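Local coordinates for protein cytosolic phospholipase A2 delta (Homo sapiens, PDB 5IZ5) that hydrolyses glycerophospholipids at the sn-2 position in a calcium-dependent manner, with a preference for linoleic acid at that position, at residues B[187-192]-B[209-214]; B[196-201]-B[514-519]; B[402-407]-B[433-438]; B[670-675]-B[801-806]; B[728-733]-B[805-810]. The protein carries 3 engineered substitutions. All blocks are in the same frame, centred on the assembly; numbering follows the deposited sequence.

Contact 1. Residues B[187-192]-B[209-214]; sequences LELELV and SAFRFH
Leu191 reaches from strand 188-192 between two phenylalanines of strand 210-214. Its CD1 sits over one face of the Phe211 ring, in a CH-pi contact. The methyl lies 3.8 Å from the ring centroid and 23° off the ring normal. It is displaced toward the rim, and Leu191 CD1 comes 3.5 Å from Phe211 CD2. The two side chains cross at about a right angle. Lower on the same leucine, CB meets the edge of the other ring, with Leu191 CB 3.7 Å from Phe213 CZ. Leu191 CG stands anti to the carbonyl carbon (chi1 -59°), which carries CD1 to Phe211. Leu189 adds a lighter contact, its CD2 lying 3.9 Å from Phe211 CE2. An alanine in place of Phe211 would take away the ring face under the Leu191 methyl and would probably leave a gap beside both leucines. No hydrogen bond joins the two segments, and all four touching residues are buried. The axes of strands 188-192 and 210-214 approach to 9.7 Å at 17°, so this is packing between two layers of the C2-like domain, not sheet pairing. Strand 188-193 is paired with strands 200-204 and 221-228. Strand 210-216 pairs with strand 160-172 in the other sheet.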
# COMPACT_ATOMS: atom_id res chain seq x y z
N LEU B 187 5.62 2.19 43.15
CA LEU B 187 4.84 3.25 42.53
C LEU B 187 4.85 3.16 41.01
O LEU B 187 5.87 2.85 40.41
CB LEU B 187 5.43 4.61 42.92
CG LEU B 187 5.02 5.36 44.19
CD1 LEU B 187 4.10 4.52 45.06
CD2 LEU B 187 6.20 5.93 44.95
N GLU B 188 3.70 3.46 40.42
CA GLU B 188 3.58 3.60 38.98
C GLU B 188 3.37 5.07 38.61
O GLU B 188 2.40 5.69 39.05
CB GLU B 188 2.42 2.75 38.46
CG GLU B 188 2.65 2.17 37.08
CD GLU B 188 1.47 1.38 36.55
OE1 GLU B 188 0.44 1.29 37.26
OE2 GLU B 188 1.57 0.85 35.42
N LEU B 189 4.28 5.63 37.82
CA LEU B 189 4.15 6.99 37.28
C LEU B 189 3.28 6.97 36.03
O LEU B 189 3.56 6.21 35.10
CB LEU B 189 5.52 7.55 36.93
CG LEU B 189 5.56 8.91 36.21
CD1 LEU B 189 5.04 10.04 37.10
CD2 LEU B 189 6.97 9.23 35.74
N GLU B 190 2.24 7.80 36.00
CA GLU B 190 1.40 7.95 34.81
C GLU B 190 1.52 9.36 34.25
O GLU B 190 1.19 10.33 34.93
CB GLU B 190 -0.07 7.64 35.13
CG GLU B 190 -1.03 8.02 34.01
CD GLU B 190 -2.47 7.66 34.30
OE1 GLU B 190 -2.85 6.48 34.11
OE2 GLU B 190 -3.24 8.55 34.71
N LEU B 191 1.98 9.45 33.00
CA LEU B 191 2.10 10.71 32.27
C LEU B 191 1.08 10.76 31.14
O LEU B 191 0.99 9.83 30.33
CB LEU B 191 3.49 10.87 31.68
CG LEU B 191 4.66 10.84 32.66
CD1 LEU B 191 5.97 10.76 31.90
CD2 LEU B 191 4.64 12.06 33.56
N VAL B 192 0.30 11.84 31.08
CA VAL B 192 -0.72 12.00 30.06
C VAL B 192 -0.53 13.32 29.34
O VAL B 192 -0.38 14.36 29.98
CB VAL B 192 -2.14 11.98 30.67
CG1 VAL B 192 -3.20 11.99 29.57
CG2 VAL B 192 -2.32 10.75 31.56
N SER B 209 13.20 5.28 32.95
CA SER B 209 14.09 6.41 33.19
C SER B 209 13.61 7.70 32.49
O SER B 209 13.62 8.78 33.10
CB SER B 209 15.51 6.05 32.72
OG SER B 209 15.64 6.12 31.31
N ALA B 210 13.20 7.59 31.23
CA ALA B 210 12.91 8.75 30.38
C ALA B 210 11.69 8.53 29.49
O ALA B 210 11.33 7.40 29.18
CB ALA B 210 14.12 9.08 29.52
N PHE B 211 11.06 9.64 29.09
CA PHE B 211 9.87 9.60 28.23
C PHE B 211 9.89 10.71 27.19
O PHE B 211 10.34 11.82 27.47
CB PHE B 211 8.60 9.76 29.06
CG PHE B 211 8.50 8.81 30.21
CD1 PHE B 211 7.83 7.60 30.07
CD2 PHE B 211 9.07 9.12 31.44
CE1 PHE B 211 7.75 6.72 31.13
CE2 PHE B 211 8.99 8.24 32.50
CZ PHE B 211 8.32 7.04 32.35
N ARG B 212 9.39 10.40 26.00
CA ARG B 212 9.25 11.37 24.94
C ARG B 212 7.81 11.39 24.46
O ARG B 212 7.23 10.33 24.22
CB ARG B 212 10.19 11.00 23.78
CG ARG B 212 9.95 11.76 22.47
CD ARG B 212 10.87 12.94 22.28
NE ARG B 212 12.25 12.51 22.19
CZ ARG B 212 13.27 13.36 22.08
NH1 ARG B 212 13.06 14.67 22.04
NH2 ARG B 212 14.50 12.89 22.00
N PHE B 213 7.24 12.58 24.35
CA PHE B 213 5.94 12.77 23.71
C PHE B 213 6.11 13.61 22.45
O PHE B 213 6.85 14.60 22.45
CB PHE B 213 4.96 13.48 24.64
CG PHE B 213 4.51 12.66 25.81
CD1 PHE B 213 3.31 11.96 25.78
CD2 PHE B 213 5.27 12.61 26.97
CE1 PHE B 213 2.89 11.21 26.87
CE2 PHE B 213 4.86 11.86 28.06
CZ PHE B 213 3.66 11.16 28.01
N HIS B 214 5.41 13.21 21.39
CA HIS B 214 5.34 14.00 20.18
C HIS B 214 3.92 14.50 20.01
O HIS B 214 2.96 13.73 20.15
CB HIS B 214 5.72 13.15 18.98
CG HIS B 214 7.08 12.55 19.06
ND1 HIS B 214 7.35 11.40 19.76
CD2 HIS B 214 8.26 12.95 18.53
CE1 HIS B 214 8.63 11.10 19.65
NE2 HIS B 214 9.21 12.02 18.91

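Contact 2. Residues B[196-201]-B[514-519]; sequences SYEDTQ and RLMRRI
A Met-aromatic contact joins the C2-like domain to the catalytic domain here. Tyr197 comes from the turn before strand 200-204, and Met516 from strand 514-517 of a two-stranded antiparallel sheet. The two side chains run past each other in opposite directions. Met516 CG lies 3.7 Å from Tyr197 CE2. The same CG is 4.2 Å from the ring centroid and 29° off the ring normal, an off-centre CH-pi contact. The sulfur follows more obliquely, with Met516 SD 3.9 Å from Tyr197 CD2. The bends at chi2 (-67°) and chi3 keep SD beside the ring while the chain end leads away from Tyr197. The backbones of Met516 and Arg517 both pair with Glu509 of strand 509-511, a classic beta bulge. In segment 196-201, Ser196 OG accepts from Asp199 N, an ST motif spanning Tyr197. The Tyr197 ring also meets that of Phe511. A serine in place of Tyr197 is likely to uncover Met516 CG and SD where the ring lay, and to lose the ring contact with Phe511. Glu198 OE2 is only a distant neighbour of the sulfur; its polar partner is His214. With no hydrogen bond or salt bridge between the segments, this small surface contact rests on dispersion and sulfur-aromatic attraction.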
# COMPACT_ATOMS: atom_id res chain seq x y z
N SER B 196 -1.21 14.10 21.94
CA SER B 196 0.08 13.56 21.51
C SER B 196 -0.11 12.21 20.85
O SER B 196 -1.14 11.57 21.02
CB SER B 196 1.03 13.41 22.70
OG SER B 196 0.59 12.41 23.59
N TYR B 197 0.92 11.77 20.13
CA TYR B 197 0.94 10.44 19.52
C TYR B 197 0.89 9.34 20.58
O TYR B 197 0.15 8.36 20.43
CB TYR B 197 2.20 10.27 18.65
CG TYR B 197 2.48 8.85 18.19
CD1 TYR B 197 1.64 8.21 17.29
CD2 TYR B 197 3.60 8.17 18.64
CE1 TYR B 197 1.91 6.91 16.86
CE2 TYR B 197 3.89 6.87 18.23
CZ TYR B 197 3.04 6.25 17.34
OH TYR B 197 3.33 4.97 16.91
N GLU B 198 1.68 9.50 21.63
CA GLU B 198 1.79 8.49 22.67
C GLU B 198 0.56 8.52 23.57
O GLU B 198 0.11 7.49 24.06
CB GLU B 198 3.05 8.71 23.51
CG GLU B 198 4.36 8.50 22.74
CD GLU B 198 4.74 9.67 21.84
OE1 GLU B 198 4.01 10.69 21.81
OE2 GLU B 198 5.80 9.58 21.17
N ASP B 199 0.03 9.73 23.78
CA ASP B 199 -1.16 9.96 24.60
C ASP B 199 -0.90 9.74 26.10
O ASP B 199 -0.90 10.70 26.88
CB ASP B 199 -2.36 9.13 24.14
CG ASP B 199 -3.62 9.46 24.89
OD1 ASP B 199 -4.10 8.62 25.66
OD2 ASP B 199 -4.11 10.59 24.75
N THR B 200 -0.68 8.49 26.48
CA THR B 200 -0.44 8.12 27.87
C THR B 200 0.75 7.19 27.96
O THR B 200 0.87 6.27 27.16
CB THR B 200 -1.66 7.41 28.47
OG1 THR B 200 -2.79 8.28 28.42
CG2 THR B 200 -1.41 6.98 29.92
N GLN B 201 1.63 7.44 28.92
CA GLN B 201 2.75 6.56 29.18
C GLN B 201 2.85 6.28 30.68
O GLN B 201 2.79 7.21 31.50
CB GLN B 201 4.05 7.17 28.66
CG GLN B 201 4.09 7.28 27.14
CD GLN B 201 5.41 7.82 26.62
OE1 GLN B 201 6.45 7.18 26.77
NE2 GLN B 201 5.38 9.00 26.00
N ARG B 514 7.42 11.49 10.75
CA ARG B 514 8.62 11.11 11.49
C ARG B 514 8.60 9.64 11.87
O ARG B 514 7.56 9.07 12.19
CB ARG B 514 8.78 11.93 12.78
CG ARG B 514 9.36 13.32 12.58
CD ARG B 514 8.28 14.33 12.27
NE ARG B 514 8.79 15.70 12.29
CZ ARG B 514 8.09 16.77 11.93
NH1 ARG B 514 6.84 16.63 11.50
NH2 ARG B 514 8.64 17.98 11.99
N LEU B 515 9.78 9.03 11.85
CA LEU B 515 9.95 7.66 12.28
C LEU B 515 9.84 7.59 13.81
O LEU B 515 10.62 8.24 14.50
CB LEU B 515 11.30 7.14 11.81
CG LEU B 515 11.71 5.74 12.25
CD1 LEU B 515 10.78 4.70 11.64
CD2 LEU B 515 13.16 5.49 11.86
N MET B 516 8.87 6.83 14.31
CA MET B 516 8.62 6.68 15.75
C MET B 516 9.27 5.42 16.31
O MET B 516 9.81 5.44 17.41
CB MET B 516 7.11 6.64 16.03
CG MET B 516 6.38 7.94 15.71
SD MET B 516 6.85 9.30 16.83
CE MET B 516 8.09 10.17 15.87
N ARG B 517 9.21 4.33 15.56
CA ARG B 517 9.86 3.08 15.97
C ARG B 517 10.30 2.27 14.76
O ARG B 517 9.47 1.83 13.96
CB ARG B 517 8.94 2.24 16.85
CG ARG B 517 9.64 1.04 17.46
CD ARG B 517 8.86 0.47 18.63
NE ARG B 517 7.72 -0.34 18.19
CZ ARG B 517 7.73 -1.66 17.99
NH1 ARG B 517 8.84 -2.38 18.18
NH2 ARG B 517 6.61 -2.27 17.60
N ARG B 518 11.60 2.07 14.65
CA ARG B 518 12.19 1.32 13.56
C ARG B 518 12.00 -0.18 13.77
O ARG B 518 12.41 -0.72 14.79
CB ARG B 518 13.68 1.65 13.45
CG ARG B 518 14.36 1.03 12.25
CD ARG B 518 15.50 1.91 11.76
NE ARG B 518 16.09 1.38 10.53
CZ ARG B 518 16.87 2.08 9.70
NH1 ARG B 518 17.17 3.35 9.94
NH2 ARG B 518 17.35 1.49 8.61
N ILE B 519 11.36 -0.83 12.81
CA ILE B 519 11.19 -2.27 12.80
C ILE B 519 12.13 -2.81 11.73
O ILE B 519 12.20 -2.24 10.65
CB ILE B 519 9.73 -2.67 12.45
CG1 ILE B 519 8.73 -1.95 13.37
CG2 ILE B 519 9.53 -4.18 12.54
CD1 ILE B 519 8.85 -2.30 14.83

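Contact 3. Residues B[402-407]-B[433-438]; sequences EVFSPE and ALVLES
Phe404 points the far end of its ring at Val435 on helix 428-441. Phe404 CZ lies 3.7 Å from Val435 CG1, and the neighbouring Phe404 CE1 is 3.9 Å from the same methyl. Val435 CG1 is anti to its backbone N (chi1 163°), which puts CG1, rather than CG2, nearest Phe404 CZ. Three residues on from Val435, Ser438 meets Val403. Val403 CG1 lies 4.0 Å from Ser438 CB and equally far from Ser438 O, so the hydroxyl is not the group it meets. The hydroxyl of Ser438 is hydrogen-bonded to Tyr412 OH. All four touching residues are buried, and no hydrogen bond crosses between the segments. The next shell is the backbone that sets these side chains. Phe404 is the centre of an inverse gamma turn, closed by a weak bond from Ser405 N to Val403 O. The bend is centred on Phe404 itself, just before the helix begins. Ser405 is the N-cap of that helix, its OG bonded to Arg408 N. Further out, Tyr412 of helix 406-422 and Leu589 of helix 588-593 each touch both Phe404 and Val435. The contact thus lies where the start of helix 406-422, helix 428-441 and helix 588-593 come together in the catalytic domain.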
# COMPACT_ATOMS: atom_id res chain seq x y z
N GLU B 402 6.35 -33.40 0.26
CA GLU B 402 7.54 -33.75 1.03
C GLU B 402 8.34 -32.51 1.48
O GLU B 402 9.14 -32.60 2.40
CB GLU B 402 8.42 -34.75 0.28
CG GLU B 402 9.39 -34.15 -0.70
CD GLU B 402 10.09 -35.17 -1.58
OE1 GLU B 402 9.74 -36.37 -1.54
OE2 GLU B 402 11.01 -34.76 -2.31
N VAL B 403 8.09 -31.35 0.86
CA VAL B 403 8.74 -30.10 1.28
C VAL B 403 8.30 -29.74 2.71
O VAL B 403 9.09 -29.19 3.49
CB VAL B 403 8.43 -28.93 0.30
CG1 VAL B 403 8.80 -27.59 0.91
CG2 VAL B 403 9.21 -29.08 -1.00
N PHE B 404 7.06 -30.10 3.05
CA PHE B 404 6.52 -29.88 4.40
C PHE B 404 6.89 -31.00 5.36
O PHE B 404 6.05 -31.68 5.95
CB PHE B 404 5.01 -29.64 4.30
CG PHE B 404 4.66 -28.54 3.34
CD1 PHE B 404 5.24 -27.29 3.49
CD2 PHE B 404 3.80 -28.75 2.28
CE1 PHE B 404 4.96 -26.26 2.61
CE2 PHE B 404 3.51 -27.72 1.39
CZ PHE B 404 4.09 -26.48 1.56
N SER B 405 8.19 -31.18 5.50
CA SER B 405 8.79 -32.07 6.48
C SER B 405 8.50 -31.60 7.91
O SER B 405 8.18 -30.42 8.12
CB SER B 405 10.31 -32.09 6.26
OG SER B 405 10.88 -30.82 6.56
N PRO B 406 8.62 -32.50 8.89
CA PRO B 406 8.50 -32.10 10.29
C PRO B 406 9.48 -31.00 10.70
O PRO B 406 9.09 -30.10 11.44
CB PRO B 406 8.79 -33.40 11.05
CG PRO B 406 8.37 -34.48 10.11
CD PRO B 406 8.74 -33.97 8.75
N GLU B 407 10.73 -31.07 10.24
CA GLU B 407 11.72 -30.01 10.52
C GLU B 407 11.23 -28.66 10.00
O GLU B 407 11.31 -27.64 10.69
CB GLU B 407 13.08 -30.36 9.90
CG GLU B 407 14.22 -29.35 10.17
CD GLU B 407 15.08 -29.71 11.37
OE1 GLU B 407 15.76 -30.75 11.32
OE2 GLU B 407 15.11 -28.95 12.37
N ALA B 433 4.05 -16.49 3.44
CA ALA B 433 5.43 -16.06 3.22
C ALA B 433 6.41 -17.20 3.43
O ALA B 433 7.28 -17.42 2.59
CB ALA B 433 5.78 -14.90 4.14
N LEU B 434 6.24 -17.94 4.52
CA LEU B 434 7.19 -19.01 4.86
C LEU B 434 7.04 -20.21 3.94
O LEU B 434 8.03 -20.83 3.54
CB LEU B 434 7.02 -19.43 6.33
CG LEU B 434 7.18 -18.33 7.38
CD1 LEU B 434 6.85 -18.87 8.76
CD2 LEU B 434 8.58 -17.75 7.36
N VAL B 435 5.80 -20.54 3.62
CA VAL B 435 5.51 -21.65 2.73
C VAL B 435 5.97 -21.36 1.30
O VAL B 435 6.62 -22.21 0.67
CB VAL B 435 3.99 -21.93 2.75
CG1 VAL B 435 3.56 -22.78 1.56
CG2 VAL B 435 3.61 -22.58 4.07
N LEU B 436 5.65 -20.18 0.80
CA LEU B 436 6.09 -19.75 -0.51
C LEU B 436 7.61 -19.77 -0.59
O LEU B 436 8.18 -20.28 -1.56
CB LEU B 436 5.57 -18.35 -0.82
CG LEU B 436 6.03 -17.72 -2.14
CD1 LEU B 436 5.59 -18.57 -3.33
CD2 LEU B 436 5.49 -16.30 -2.25
N GLU B 437 8.27 -19.25 0.45
CA GLU B 437 9.73 -19.27 0.52
C GLU B 437 10.27 -20.68 0.40
O GLU B 437 11.23 -20.92 -0.33
CB GLU B 437 10.22 -18.63 1.82
CG GLU B 437 11.72 -18.46 1.90
CD GLU B 437 12.18 -17.80 3.19
OE1 GLU B 437 11.78 -18.26 4.28
OE2 GLU B 437 12.94 -16.82 3.11
N SER B 438 9.66 -21.61 1.14
CA SER B 438 10.03 -23.02 1.09
C SER B 438 9.86 -23.64 -0.31
O SER B 438 10.68 -24.45 -0.75
CB SER B 438 9.22 -23.82 2.13
OG SER B 438 9.78 -23.71 3.43

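Contact 4. Residues B[670-675]-B[801-806]; sequences LDLILS and LQALRT
Ala803 is the first residue of the 801-806 helical segment to meet the strand. Its CB points toward Leu672 and lies 3.8 Å from Leu672 CD1. The second methyl of the leucine is a little further off, with Leu672 CD2 4.1 Å from Ala803 CB. The small alanine thus faces both branches of the fork. Leu804 comes next. Its bond from CA to CB leads away from the strand, but the end of the side chain comes back. Leu804 CD2 meets Leu672 CD2 at 3.8 Å, methyl to methyl. Leu672 CG lies anti to the backbone N (chi1 172°), which sends the fork of the leucine toward the helix. CD1 goes to Ala803, while CD2 meets Leu804 and also lies near Ala803 CB. All three residues are buried, and the contact is wholly apolar. At the end of the segment, the hydroxyl of Thr806 turns back onto the helix. Thr806 OG1 donates to Gln802 O at 3.0 Å, and that carbonyl also accepts from Thr806 N. The two donors reach it from opposite faces of the carbonyl plane. Ala803 also touches Leu732 of strand 730-734, and Leu804 touches Val327 of strand 327-331. Strand 672-676 lies parallel between these two strands. A helix laid on parallel strands of a central mixed sheet is the layered alpha/beta packing expected of the catalytic domain of this phospholipase.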
# COMPACT_ATOMS: atom_id res chain seq x y z
N LEU B 670 6.67 7.07 -20.15
CA LEU B 670 6.91 5.90 -20.99
C LEU B 670 6.54 6.15 -22.44
O LEU B 670 5.49 6.74 -22.74
CB LEU B 670 6.21 4.65 -20.44
CG LEU B 670 7.15 4.00 -19.43
CD1 LEU B 670 6.79 4.42 -18.01
CD2 LEU B 670 7.19 2.50 -19.59
N ASP B 671 7.43 5.70 -23.32
CA ASP B 671 7.24 5.81 -24.76
C ASP B 671 6.76 4.49 -25.34
O ASP B 671 5.90 4.47 -26.20
CB ASP B 671 8.56 6.22 -25.43
CG ASP B 671 9.04 7.57 -24.94
OD1 ASP B 671 8.29 8.55 -25.11
OD2 ASP B 671 10.16 7.65 -24.39
N LEU B 672 7.33 3.39 -24.85
CA LEU B 672 6.92 2.05 -25.27
C LEU B 672 6.76 1.14 -24.07
O LEU B 672 7.60 1.13 -23.17
CB LEU B 672 7.97 1.46 -26.23
CG LEU B 672 7.79 -0.00 -26.63
CD1 LEU B 672 6.52 -0.19 -27.43
CD2 LEU B 672 9.00 -0.49 -27.41
N ILE B 673 5.68 0.36 -24.06
CA ILE B 673 5.45 -0.65 -23.02
C ILE B 673 5.27 -2.01 -23.66
O ILE B 673 4.39 -2.19 -24.51
CB ILE B 673 4.21 -0.33 -22.17
CG1 ILE B 673 4.37 1.02 -21.47
CG2 ILE B 673 3.98 -1.42 -21.13
CD1 ILE B 673 3.09 1.58 -20.91
N LEU B 674 6.10 -2.97 -23.26
CA LEU B 674 5.90 -4.36 -23.65
C LEU B 674 5.02 -4.99 -22.58
O LEU B 674 5.45 -5.16 -21.44
CB LEU B 674 7.23 -5.11 -23.77
CG LEU B 674 8.30 -4.43 -24.63
CD1 LEU B 674 9.53 -5.32 -24.73
CD2 LEU B 674 7.78 -4.11 -26.03
N SER B 675 3.78 -5.30 -22.96
CA SER B 675 2.77 -5.83 -22.06
C SER B 675 2.72 -7.34 -22.17
O SER B 675 2.31 -7.88 -23.21
CB SER B 675 1.41 -5.24 -22.39
OG SER B 675 0.36 -5.93 -21.74
N LEU B 801 11.34 -4.08 -32.77
CA LEU B 801 12.30 -3.15 -33.36
C LEU B 801 11.59 -1.99 -34.04
O LEU B 801 12.01 -0.84 -33.91
CB LEU B 801 13.22 -3.87 -34.34
CG LEU B 801 14.15 -4.94 -33.75
CD1 LEU B 801 14.82 -5.76 -34.85
CD2 LEU B 801 15.20 -4.34 -32.83
N GLN B 802 10.52 -2.29 -34.77
CA GLN B 802 9.68 -1.25 -35.38
C GLN B 802 9.12 -0.28 -34.36
O GLN B 802 9.14 0.93 -34.57
CB GLN B 802 8.55 -1.89 -36.19
CG GLN B 802 7.78 -0.89 -37.05
CD GLN B 802 6.39 -1.38 -37.40
OE1 GLN B 802 6.23 -2.52 -37.83
NE2 GLN B 802 5.38 -0.53 -37.22
N ALA B 803 8.60 -0.80 -33.25
CA ALA B 803 8.05 0.04 -32.19
C ALA B 803 9.14 0.88 -31.56
O ALA B 803 8.94 2.06 -31.27
CB ALA B 803 7.36 -0.80 -31.13
N LEU B 804 10.31 0.28 -31.35
CA LEU B 804 11.46 1.02 -30.85
C LEU B 804 11.84 2.17 -31.78
O LEU B 804 12.14 3.27 -31.30
CB LEU B 804 12.66 0.08 -30.63
CG LEU B 804 12.56 -0.81 -29.39
CD1 LEU B 804 13.59 -1.93 -29.45
CD2 LEU B 804 12.72 -0.01 -28.11
N ARG B 805 11.82 1.93 -33.09
CA ARG B 805 12.10 2.99 -34.06
C ARG B 805 11.08 4.11 -33.98
O ARG B 805 11.44 5.28 -33.99
CB ARG B 805 12.13 2.44 -35.50
CG ARG B 805 13.37 1.63 -35.81
CD ARG B 805 13.47 1.28 -37.29
NE ARG B 805 14.66 0.48 -37.54
CZ ARG B 805 15.91 0.95 -37.60
NH1 ARG B 805 16.16 2.24 -37.43
NH2 ARG B 805 16.91 0.11 -37.83
N THR B 806 9.80 3.75 -33.89
CA THR B 806 8.74 4.74 -33.75
C THR B 806 8.88 5.51 -32.44
O THR B 806 8.74 6.73 -32.42
CB THR B 806 7.35 4.08 -33.79
OG1 THR B 806 7.26 3.21 -34.92
CG2 THR B 806 6.26 5.14 -33.87

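Contact 5. Residues B[728-733]-B[805-810]; sequences APILLH and RTALKH
Ile730 opens strand 730-733 and makes the contact through the end of its side chain, just after Ala728 and Pro729, whose side chains point away from the helix. Its CD1 lies 3.8 Å from Thr806 CG2 and 3.9 Å from Thr806 CB. The same methyl touches the helix backbone, with Ile730 CD1 3.9 Å from Ala807 N. Ala807 CB is more distant, at 4.5 Å from Ile730 CD1. Ile730 CG1 is anti to the carbonyl carbon (chi1 -62°), and chi2 of 164° extends the chain so that CD1 leads toward the helix. The side chains of Ile730 and Thr806 meet crosswise. The threonine uses its methyl side, its hydroxyl being taken by Gln802 O. This is helix-on-sheet packing in the alpha/beta catalytic domain, made by the last helix of the chain, 797-810. Ile730 also packs against Leu672 of the parallel strand 672-676 and against Leu719 of the antiparallel strand 718-720. Next along, Leu731 lies on the opposite side of the strand and touches Leu687 of helix 685-696.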
# COMPACT_ATOMS: atom_id res chain seq x y z
N ALA B 728 0.44 9.58 -25.52
CA ALA B 728 0.10 8.20 -25.17
C ALA B 728 1.23 7.26 -25.58
O ALA B 728 1.80 7.41 -26.65
CB ALA B 728 -1.18 7.79 -25.87
N PRO B 729 1.57 6.29 -24.71
CA PRO B 729 2.62 5.32 -25.04
C PRO B 729 2.20 4.28 -26.08
O PRO B 729 1.00 4.00 -26.23
CB PRO B 729 2.87 4.63 -23.70
CG PRO B 729 1.57 4.74 -22.98
CD PRO B 729 1.01 6.07 -23.36
N ILE B 730 3.19 3.71 -26.76
CA ILE B 730 2.98 2.60 -27.67
C ILE B 730 2.93 1.32 -26.86
O ILE B 730 3.76 1.11 -25.98
CB ILE B 730 4.13 2.48 -28.71
CG1 ILE B 730 4.19 3.74 -29.57
CG2 ILE B 730 3.96 1.24 -29.58
CD1 ILE B 730 5.48 3.89 -30.34
N LEU B 731 1.97 0.45 -27.17
CA LEU B 731 1.84 -0.84 -26.51
C LEU B 731 2.00 -2.01 -27.46
O LEU B 731 1.31 -2.09 -28.48
CB LEU B 731 0.50 -0.93 -25.81
CG LEU B 731 0.57 -0.43 -24.37
CD1 LEU B 731 -0.54 0.56 -24.11
CD2 LEU B 731 0.52 -1.59 -23.38
N LEU B 732 2.91 -2.91 -27.11
CA LEU B 732 3.05 -4.21 -27.74
C LEU B 732 2.60 -5.24 -26.74
O LEU B 732 3.23 -5.41 -25.70
CB LEU B 732 4.50 -4.48 -28.14
CG LEU B 732 4.87 -4.50 -29.63
CD1 LEU B 732 4.03 -3.54 -30.46
CD2 LEU B 732 6.34 -4.20 -29.79
N HIS B 733 1.51 -5.93 -27.07
CA HIS B 733 0.85 -6.84 -26.15
C HIS B 733 1.09 -8.29 -26.55
O HIS B 733 0.85 -8.68 -27.70
CB HIS B 733 -0.63 -6.54 -26.15
CG HIS B 733 -1.40 -7.32 -25.13
ND1 HIS B 733 -1.29 -7.10 -23.78
CD2 HIS B 733 -2.32 -8.31 -25.28
CE1 HIS B 733 -2.10 -7.93 -23.14
NE2 HIS B 733 -2.73 -8.67 -24.03
N ARG B 805 11.82 1.93 -33.09
CA ARG B 805 12.10 2.99 -34.06
C ARG B 805 11.08 4.11 -33.98
O ARG B 805 11.44 5.28 -33.99
CB ARG B 805 12.13 2.44 -35.50
CG ARG B 805 13.37 1.63 -35.81
CD ARG B 805 13.47 1.28 -37.29
NE ARG B 805 14.66 0.48 -37.54
CZ ARG B 805 15.91 0.95 -37.60
NH1 ARG B 805 16.16 2.24 -37.43
NH2 ARG B 805 16.91 0.11 -37.83
N THR B 806 9.80 3.75 -33.89
CA THR B 806 8.74 4.74 -33.75
C THR B 806 8.88 5.51 -32.44
O THR B 806 8.74 6.73 -32.42
CB THR B 806 7.35 4.08 -33.79
OG1 THR B 806 7.26 3.21 -34.92
CG2 THR B 806 6.26 5.14 -33.87
N ALA B 807 9.16 4.80 -31.36
CA ALA B 807 9.39 5.42 -30.05
C ALA B 807 10.53 6.42 -30.15
O ALA B 807 10.46 7.51 -29.58
CB ALA B 807 9.70 4.37 -29.00
N LEU B 808 11.58 6.04 -30.88
CA LEU B 808 12.73 6.90 -31.10
C LEU B 808 12.33 8.18 -31.85
O LEU B 808 12.65 9.28 -31.42
CB LEU B 808 13.82 6.14 -31.87
CG LEU B 808 15.22 6.73 -31.87
CD1 LEU B 808 15.77 6.85 -30.46
CD2 LEU B 808 16.14 5.86 -32.72
N LYS B 809 11.59 8.03 -32.95
CA LYS B 809 11.14 9.18 -33.74
C LYS B 809 10.33 10.15 -32.90
O LYS B 809 10.57 11.35 -32.93
CB LYS B 809 10.31 8.71 -34.93
CG LYS B 809 11.14 8.04 -36.01
CD LYS B 809 10.30 7.42 -37.11
CE LYS B 809 10.99 6.20 -37.72
NZ LYS B 809 10.18 5.60 -38.82
N HIS B 810 9.38 9.61 -32.14
CA HIS B 810 8.53 10.41 -31.26
C HIS B 810 9.34 11.25 -30.27
O HIS B 810 8.94 12.36 -29.95
CB HIS B 810 7.54 9.49 -30.53
CG HIS B 810 6.87 10.12 -29.35
ND1 HIS B 810 6.99 9.63 -28.06
CD2 HIS B 810 6.07 11.21 -29.27
CE1 HIS B 810 6.29 10.39 -27.24
NE2 HIS B 810 5.72 11.36 -27.95

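Contacts 1, 3 and 4 are buried, contact 5 is partly so, and contact 2 lies at the surface. Contacts 4 and 5 have centres about 4 Å apart and share helix 797-810, which packs on two adjacent parallel strands; both rely on aliphatic methyls. Contact 1 joins two sheets through leucine and phenylalanine. Contact 2 begins next to it, and His214 ND1 of contact 1 is hydrogen-bonded to Glu198 OE2 of contact 2. Contact 2 alone joins the C2-like part to the catalytic part and alone uses sulfur. Contact 3, among helices, is nested in the loop that contact 2 closes. None has a hydrogen bond between its two segments.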